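Local coordinates for putative cell adhesion protein (Bacteroides eggerthii, PDB 4GPV) that probably serves as a structural or adhesive subunit of a distinct type of pilus found in bacteria of the human microbiome, belonging to the FimA-like fimbrial family, at residues D180-L185 / L228-V232; K159-K165 / S298-T304; Y214-F218 / T318-E322. All blocks are in the same frame, centred on the assembly; numbering follows the deposited sequence.

Interaction 1. Residues D180-L185 / L228-V232; sequences DDAAVL and LSDAV
Strand 180-185 and the short strand 229-231 run antiparallel, their axes 4.5 Å apart at 153°, with Ala-183 and Asp-230 as the hydrogen-bonded pair between the non-hydrogen-bonded pairs Ala-182/Ala-231 and Val-184/Ser-229. Within the central pair, Asp-230 N gives Ala-183 O a nearly straight bond of 2.9 Å. Leu-185 N to Leu-228 O extends the ladder at one end. At the other end Val-232 N reaches Asp-181 O at 2.9 Å, but from 48° out of the carbonyl plane. The acceptor belongs to a classic beta bulge, in which Asp-181 and Ala-182 both face Lys-266 of strand 262-271. Past this bond a water bridges the chains, donating to Asp-180 O and Val-232 O.

The side chains on the Ala-182 face meet through Ser-229. Its OG, anti to the backbone N (chi1 -180°), touches two carbons of the neighbouring strand, Ala-182 CB at 3.4 Å and Val-184 CG1 at 3.6 Å. Val-232 spreads its two methyls along the same strand: CG2 packs on Ala-182 CA at 3.7 Å, while CG1 approaches Asp-180 CB. At the far end Leu-228 CD2 touches Leu-185 CB.

The carboxylates turn to partners beyond the pair: Asp-180 to Arg-168 and Ser-267, Asp-181 to Lys-266 and Thr-268, and Asp-230 to Asn-247 and a bound Tris molecule, probably from the crystallisation liquor. The direct hydrogen bonds between the two strands are thus all backbone ones, supplemented by the water, while the acidic groups tie them to other parts of the C-terminal domain.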
# COMPACT_ATOMS: atom_id res chain seq x y z
N ASP A 180 -14.69 20.76 -7.27
CA ASP A 180 -13.89 19.57 -7.01
C ASP A 180 -14.70 18.63 -6.14
O ASP A 180 -15.31 19.08 -5.15
CB ASP A 180 -12.57 19.95 -6.32
CG ASP A 180 -11.68 20.85 -7.15
OD1 ASP A 180 -11.70 20.73 -8.40
OD2 ASP A 180 -11.03 21.73 -6.55
N ASP A 181 -14.70 17.31 -6.47
CA ASP A 181 -15.53 16.37 -5.71
C ASP A 181 -14.72 15.47 -4.79
O ASP A 181 -15.12 15.25 -3.64
CB ASP A 181 -16.39 15.53 -6.67
CG ASP A 181 -17.19 16.35 -7.66
OD1 ASP A 181 -17.88 17.31 -7.23
OD2 ASP A 181 -17.10 16.07 -8.86
N ALA A 182 -13.61 14.92 -5.28
CA ALA A 182 -12.85 13.98 -4.45
C ALA A 182 -11.42 13.80 -4.91
O ALA A 182 -11.08 14.05 -6.07
CB ALA A 182 -13.54 12.62 -4.49
N ALA A 183 -10.56 13.36 -3.98
CA ALA A 183 -9.24 12.86 -4.30
C ALA A 183 -9.44 11.35 -4.42
O ALA A 183 -10.00 10.73 -3.49
CB ALA A 183 -8.23 13.21 -3.20
N VAL A 184 -9.10 10.79 -5.57
CA VAL A 184 -9.39 9.37 -5.83
C VAL A 184 -8.14 8.58 -6.22
O VAL A 184 -7.22 9.13 -6.79
CB VAL A 184 -10.50 9.19 -6.92
CG1 VAL A 184 -11.85 9.80 -6.49
CG2 VAL A 184 -10.06 9.74 -8.29
N LEU A 185 -8.12 7.29 -5.88
CA LEU A 185 -7.06 6.40 -6.30
C LEU A 185 -7.70 5.45 -7.27
O LEU A 185 -8.66 4.77 -6.92
CB LEU A 185 -6.36 5.67 -5.13
CG LEU A 185 -5.02 5.01 -5.50
CD1 LEU A 185 -3.95 6.08 -5.90
CD2 LEU A 185 -4.50 4.15 -4.33
N LEU A 228 -11.35 4.35 -1.60
CA LEU A 228 -10.39 4.99 -2.52
C LEU A 228 -10.91 6.32 -3.08
O LEU A 228 -10.45 6.80 -4.11
CB LEU A 228 -9.98 4.03 -3.63
CG LEU A 228 -9.27 2.76 -3.18
CD1 LEU A 228 -8.94 1.88 -4.35
CD2 LEU A 228 -8.03 3.06 -2.28
N SER A 229 -11.83 6.95 -2.35
CA SER A 229 -12.36 8.27 -2.71
C SER A 229 -12.51 9.09 -1.44
O SER A 229 -13.29 8.71 -0.58
CB SER A 229 -13.69 8.13 -3.45
OG SER A 229 -14.20 9.40 -3.80
N ASP A 230 -11.80 10.22 -1.33
CA ASP A 230 -11.90 11.12 -0.18
C ASP A 230 -12.53 12.42 -0.64
O ASP A 230 -11.94 13.12 -1.47
CB ASP A 230 -10.53 11.36 0.46
CG ASP A 230 -10.04 10.17 1.26
OD1 ASP A 230 -10.87 9.53 1.95
OD2 ASP A 230 -8.80 9.97 1.34
N ALA A 231 -13.74 12.72 -0.12
CA ALA A 231 -14.48 13.91 -0.55
C ALA A 231 -13.75 15.21 -0.28
O ALA A 231 -13.07 15.37 0.75
CB ALA A 231 -15.87 13.96 0.12
N VAL A 232 -13.91 16.15 -1.22
CA VAL A 232 -13.35 17.51 -1.13
C VAL A 232 -14.48 18.49 -0.76
O VAL A 232 -15.54 18.50 -1.39
CB VAL A 232 -12.65 17.89 -2.47
CG1 VAL A 232 -12.22 19.36 -2.49
CG2 VAL A 232 -11.46 16.98 -2.74
O HOH W 1 -16.14 20.70 -3.25

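Interaction 2. Residues K159-K165 / S298-T304; sequences KIQLIVK and SYTVTVT
The Tyr-299 ring meets Lys-159 O at its edge, near the ring plane, with CD1 3.6 Å from that oxygen, while Ile-160 CG1 approaches CD1 obliquely. Ala-335 of strand 329-343 also packs against this side chain, and the phenol oxygen is hydrogen-bonded to the backbone N of Glu-294. The flat amide of Gln-161 is linked across the strands by water: one water donates to Ser-298 OG at 2.7 Å and also lies within bonding range of Gln-161 OE1 and Tyr-299 O. Ser-298 OG has a further partner in Asp-41, whose carboxylate, together with Glu-43, also receives Lys-159 NZ in salt bridges.

These groups occupy one end of a parallel pair within the mixed sheet, where strand 159-165 lies beside strand 298-304 with axes 4.7 Å apart and an angle of 18°. Six backbone hydrogen bonds run alternately from one chain to the other, from Tyr-299 N to Lys-159 O through Lys-165 N to Val-303 O, all nearly along the C=O axis. Leu-263 of strand 262-271, in the facing sheet, packs on Ile-160, Leu-162 and Val-301, making a beta sandwich consistent with the transthyretin-like clan of the FimA C-terminal domain.

The face of Leu-162 and Val-301 is largely apolar. There Leu-162 carries its CD1 to Val-303 CG2, 3.6 Å away, because CG is anti to the backbone N (chi1 173°) and the branch leans across the pair. Ile-160 CG2 and Val-301 CG2 run alongside each other. On the other face, Ile-163 CD1 touches Thr-300 CG2 at 3.7 Å. The extended Lys-165 chain lays CE against Thr-302 CG2 at 3.6 Å before its amino group bonds Ser-243.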
# COMPACT_ATOMS: atom_id res chain seq x y z
N LYS A 159 2.52 3.82 0.55
CA LYS A 159 1.69 4.93 0.98
C LYS A 159 1.79 6.03 -0.08
O LYS A 159 2.89 6.32 -0.57
CB LYS A 159 2.20 5.44 2.34
CG LYS A 159 1.39 6.57 2.94
CD LYS A 159 1.86 6.83 4.38
CE LYS A 159 2.70 8.05 4.56
NZ LYS A 159 3.11 8.21 5.98
N ILE A 160 0.65 6.65 -0.42
CA ILE A 160 0.63 7.75 -1.40
C ILE A 160 0.01 8.96 -0.71
O ILE A 160 -1.13 8.86 -0.27
CB ILE A 160 -0.16 7.36 -2.68
CG1 ILE A 160 0.51 6.14 -3.38
CG2 ILE A 160 -0.25 8.57 -3.66
CD1 ILE A 160 -0.39 5.51 -4.46
N GLN A 161 0.72 10.11 -0.66
CA GLN A 161 0.20 11.34 -0.05
C GLN A 161 -0.03 12.36 -1.14
O GLN A 161 0.78 12.45 -2.06
CB GLN A 161 1.21 11.93 0.96
CG GLN A 161 1.21 11.18 2.28
CD GLN A 161 2.33 11.65 3.18
OE1 GLN A 161 3.50 11.32 2.98
NE2 GLN A 161 1.98 12.44 4.17
N LEU A 162 -1.08 13.19 -1.00
CA LEU A 162 -1.38 14.23 -1.97
C LEU A 162 -1.30 15.61 -1.35
O LEU A 162 -1.92 15.86 -0.31
CB LEU A 162 -2.80 13.99 -2.57
CG LEU A 162 -3.34 15.07 -3.49
CD1 LEU A 162 -2.47 15.22 -4.75
CD2 LEU A 162 -4.80 14.80 -3.85
N ILE A 163 -0.53 16.50 -2.00
CA ILE A 163 -0.41 17.93 -1.67
C ILE A 163 -1.00 18.71 -2.86
O ILE A 163 -0.49 18.56 -3.98
CB ILE A 163 1.06 18.34 -1.37
CG1 ILE A 163 1.60 17.62 -0.12
CG2 ILE A 163 1.22 19.87 -1.22
CD1 ILE A 163 3.09 17.74 0.04
N VAL A 164 -2.04 19.54 -2.63
CA VAL A 164 -2.66 20.30 -3.68
C VAL A 164 -2.32 21.78 -3.50
O VAL A 164 -2.48 22.31 -2.41
CB VAL A 164 -4.19 20.09 -3.70
CG1 VAL A 164 -4.86 20.93 -4.80
CG2 VAL A 164 -4.52 18.60 -3.88
N LYS A 165 -1.77 22.39 -4.54
CA LYS A 165 -1.50 23.84 -4.58
C LYS A 165 -2.42 24.38 -5.64
O LYS A 165 -2.18 24.17 -6.83
CB LYS A 165 -0.02 24.14 -4.86
CG LYS A 165 0.85 23.68 -3.71
CD LYS A 165 2.31 23.79 -3.99
CE LYS A 165 3.08 23.19 -2.85
NZ LYS A 165 4.52 23.56 -2.89
N SER A 298 7.04 5.39 0.19
CA SER A 298 6.11 6.44 0.55
C SER A 298 6.22 7.52 -0.53
O SER A 298 7.28 8.11 -0.70
CB SER A 298 6.47 6.97 1.94
OG SER A 298 5.71 8.12 2.28
N TYR A 299 5.14 7.74 -1.31
CA TYR A 299 5.16 8.68 -2.43
C TYR A 299 4.47 9.96 -2.04
O TYR A 299 3.36 9.93 -1.51
CB TYR A 299 4.44 8.08 -3.67
CG TYR A 299 5.08 6.79 -4.13
CD1 TYR A 299 4.73 5.57 -3.55
CD2 TYR A 299 6.12 6.79 -5.05
CE1 TYR A 299 5.36 4.38 -3.91
CE2 TYR A 299 6.76 5.60 -5.43
CZ TYR A 299 6.37 4.40 -4.85
OH TYR A 299 7.01 3.22 -5.13
N THR A 300 5.10 11.06 -2.36
CA THR A 300 4.51 12.38 -2.13
C THR A 300 4.21 12.98 -3.50
O THR A 300 5.12 13.12 -4.34
CB THR A 300 5.39 13.26 -1.26
OG1 THR A 300 5.55 12.66 0.03
CG2 THR A 300 4.81 14.67 -1.11
N VAL A 301 2.93 13.26 -3.76
CA VAL A 301 2.51 13.82 -5.03
C VAL A 301 2.08 15.24 -4.79
O VAL A 301 1.13 15.43 -4.04
CB VAL A 301 1.36 13.01 -5.65
CG1 VAL A 301 0.88 13.64 -6.97
CG2 VAL A 301 1.73 11.53 -5.83
N THR A 302 2.77 16.23 -5.40
CA THR A 302 2.36 17.65 -5.32
C THR A 302 1.76 18.03 -6.65
O THR A 302 2.40 17.90 -7.68
CB THR A 302 3.53 18.56 -4.92
OG1 THR A 302 4.22 17.99 -3.82
CG2 THR A 302 3.08 20.00 -4.60
N VAL A 303 0.50 18.49 -6.63
CA VAL A 303 -0.23 18.87 -7.84
C VAL A 303 -0.47 20.37 -7.75
O VAL A 303 -1.10 20.81 -6.77
CB VAL A 303 -1.57 18.08 -7.92
CG1 VAL A 303 -2.36 18.47 -9.18
CG2 VAL A 303 -1.32 16.57 -7.89
N THR A 304 0.07 21.15 -8.70
CA THR A 304 -0.13 22.60 -8.76
C THR A 304 -1.08 22.81 -9.92
O THR A 304 -0.74 22.47 -11.06
CB THR A 304 1.20 23.36 -8.90
OG1 THR A 304 2.02 23.02 -7.78
CG2 THR A 304 1.01 24.89 -8.94
O HOH W 2 3.41 9.09 1.31

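Interaction 3. Residues Y214-F218 / T318-E322; sequences YTGAF and TDPEE
Tyr-214 and Glu-321 meet through a short hydrogen bond, the phenol OH donating to OE2 at 2.6 Å. The same oxygen accepts from Phe-218 N at 2.9 Å in a nearly straight bond. OE2 receives them on different lone pairs, the hydroxyl on the anti one and the amide on the syn one, so a single carboxylate oxygen ties the tyrosine to the backbone just past its own turn. The carboxylate plane stands almost perpendicular to the ring, at 88°, with Glu-321 CD at the ring edge. Pro-320 covers one face: its CG sits 3.8 Å from the ring centroid, 16° off the normal, in a CH-pi contact. Ala-217 CB lies over the opposite face, displaced toward the rim.

Tyr-214 CG occupies the crowded position between backbone N and carbonyl carbon (chi1 58°), and a type II turn from Tyr-214 to Ala-217, with Gly-216 at positive phi, folds the chain back to bring Ala-217 under the ring. In the partner loop, Asp-319 OD1 accepts from Glu-321 N at 3.0 Å, forming an Asx turn within a type I turn that presents Pro-320 and Glu-321 together. Water adds a further link, one molecule donating to both Thr-215 O and Thr-318 O.

The contact joins the loop between strands 207-209 and 222-224 to the loop between strands 297-306 and 329-343. Both rest on strand 176-193, where Leu-186 packs on Tyr-214 and Pro-320 and Phe-187 on Tyr-214 and Glu-321, while Phe-279 of strand 274-283 meets the tyrosine ring edge-to-face.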
# COMPACT_ATOMS: atom_id res chain seq x y z
N TYR A 214 -16.60 7.28 -15.93
CA TYR A 214 -15.98 8.06 -17.00
C TYR A 214 -15.88 7.16 -18.22
O TYR A 214 -15.79 5.93 -18.06
CB TYR A 214 -14.63 8.70 -16.60
CG TYR A 214 -13.54 7.74 -16.15
CD1 TYR A 214 -13.42 7.38 -14.81
CD2 TYR A 214 -12.60 7.25 -17.05
CE1 TYR A 214 -12.42 6.48 -14.39
CE2 TYR A 214 -11.62 6.34 -16.65
CZ TYR A 214 -11.52 5.97 -15.32
OH TYR A 214 -10.54 5.08 -14.92
N THR A 215 -15.94 7.74 -19.43
CA THR A 215 -15.91 6.98 -20.69
C THR A 215 -14.61 6.16 -20.83
O THR A 215 -13.52 6.68 -20.57
CB THR A 215 -16.08 7.95 -21.88
OG1 THR A 215 -17.10 8.90 -21.57
CG2 THR A 215 -16.39 7.23 -23.18
N GLY A 216 -14.78 4.91 -21.25
CA GLY A 216 -13.74 3.93 -21.54
C GLY A 216 -12.88 3.48 -20.38
O GLY A 216 -11.75 3.02 -20.60
N ALA A 217 -13.42 3.55 -19.17
CA ALA A 217 -12.71 3.13 -17.97
C ALA A 217 -12.29 1.66 -18.07
O ALA A 217 -13.07 0.81 -18.51
CB ALA A 217 -13.57 3.35 -16.74
N PHE A 218 -11.02 1.40 -17.75
CA PHE A 218 -10.47 0.05 -17.73
C PHE A 218 -11.27 -0.74 -16.70
O PHE A 218 -11.43 -0.26 -15.58
CB PHE A 218 -8.97 0.09 -17.37
CG PHE A 218 -8.32 -1.27 -17.27
CD1 PHE A 218 -7.91 -1.94 -18.43
CD2 PHE A 218 -8.15 -1.89 -16.05
CE1 PHE A 218 -7.30 -3.20 -18.34
CE2 PHE A 218 -7.56 -3.16 -15.96
CZ PHE A 218 -7.13 -3.80 -17.10
N THR A 318 -10.64 14.81 -19.53
CA THR A 318 -11.80 13.92 -19.49
C THR A 318 -11.37 12.47 -19.30
O THR A 318 -12.19 11.65 -18.88
CB THR A 318 -12.63 14.05 -20.79
OG1 THR A 318 -11.84 13.55 -21.86
CG2 THR A 318 -13.07 15.48 -21.08
N ASP A 319 -10.11 12.12 -19.66
CA ASP A 319 -9.63 10.73 -19.56
C ASP A 319 -8.43 10.65 -18.63
O ASP A 319 -7.32 10.97 -19.04
CB ASP A 319 -9.28 10.13 -20.94
CG ASP A 319 -9.04 8.62 -20.92
OD1 ASP A 319 -9.05 8.02 -19.83
OD2 ASP A 319 -8.88 8.03 -22.01
N PRO A 320 -8.64 10.17 -17.40
CA PRO A 320 -7.51 10.11 -16.45
C PRO A 320 -6.53 8.99 -16.78
O PRO A 320 -5.45 8.98 -16.21
CB PRO A 320 -8.20 9.86 -15.11
CG PRO A 320 -9.44 9.11 -15.46
CD PRO A 320 -9.89 9.69 -16.79
N GLU A 321 -6.91 8.05 -17.66
CA GLU A 321 -6.03 6.91 -18.00
C GLU A 321 -5.00 7.25 -19.09
O GLU A 321 -4.11 6.44 -19.35
CB GLU A 321 -6.85 5.71 -18.43
CG GLU A 321 -7.73 5.15 -17.32
CD GLU A 321 -8.63 3.99 -17.71
OE1 GLU A 321 -8.41 3.37 -18.77
OE2 GLU A 321 -9.55 3.70 -16.93
N GLU A 322 -5.12 8.43 -19.72
CA GLU A 322 -4.19 8.90 -20.75
C GLU A 322 -3.32 10.02 -20.16
O GLU A 322 -3.85 10.90 -19.49
CB GLU A 322 -4.92 9.39 -22.01
CG GLU A 322 -5.65 8.32 -22.81
CD GLU A 322 -4.85 7.12 -23.30
OE1 GLU A 322 -3.72 7.32 -23.81
OE2 GLU A 322 -5.38 5.99 -23.20
O HOH W 3 -10.71 5.86 -19.95
O HOH W 4 -12.84 9.58 -20.48

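All three interactions belong to the C-terminal FimA-like domain. Interactions 1 and 2 lie in different sheets, their centres 13 Å apart, and touch where Ala-183 CB packs on Leu-162 CD2 at 3.8 Å and Leu-185 CD1 on Ile-160 CD1. Strands 146-169 and 176-193 follow each other in sequence, yet contribute to opposing sheets, which form a sandwich as expected for the transthyretin-like clan. Both segments of interaction 1 fall between those of interaction 2 along the chain. Interaction 3 crosses both in sequence order; its centre is 16 Å from that of interaction 1 and 21 Å from that of interaction 2. Its loops pack on strand 176-193, which also carries segment 180-185.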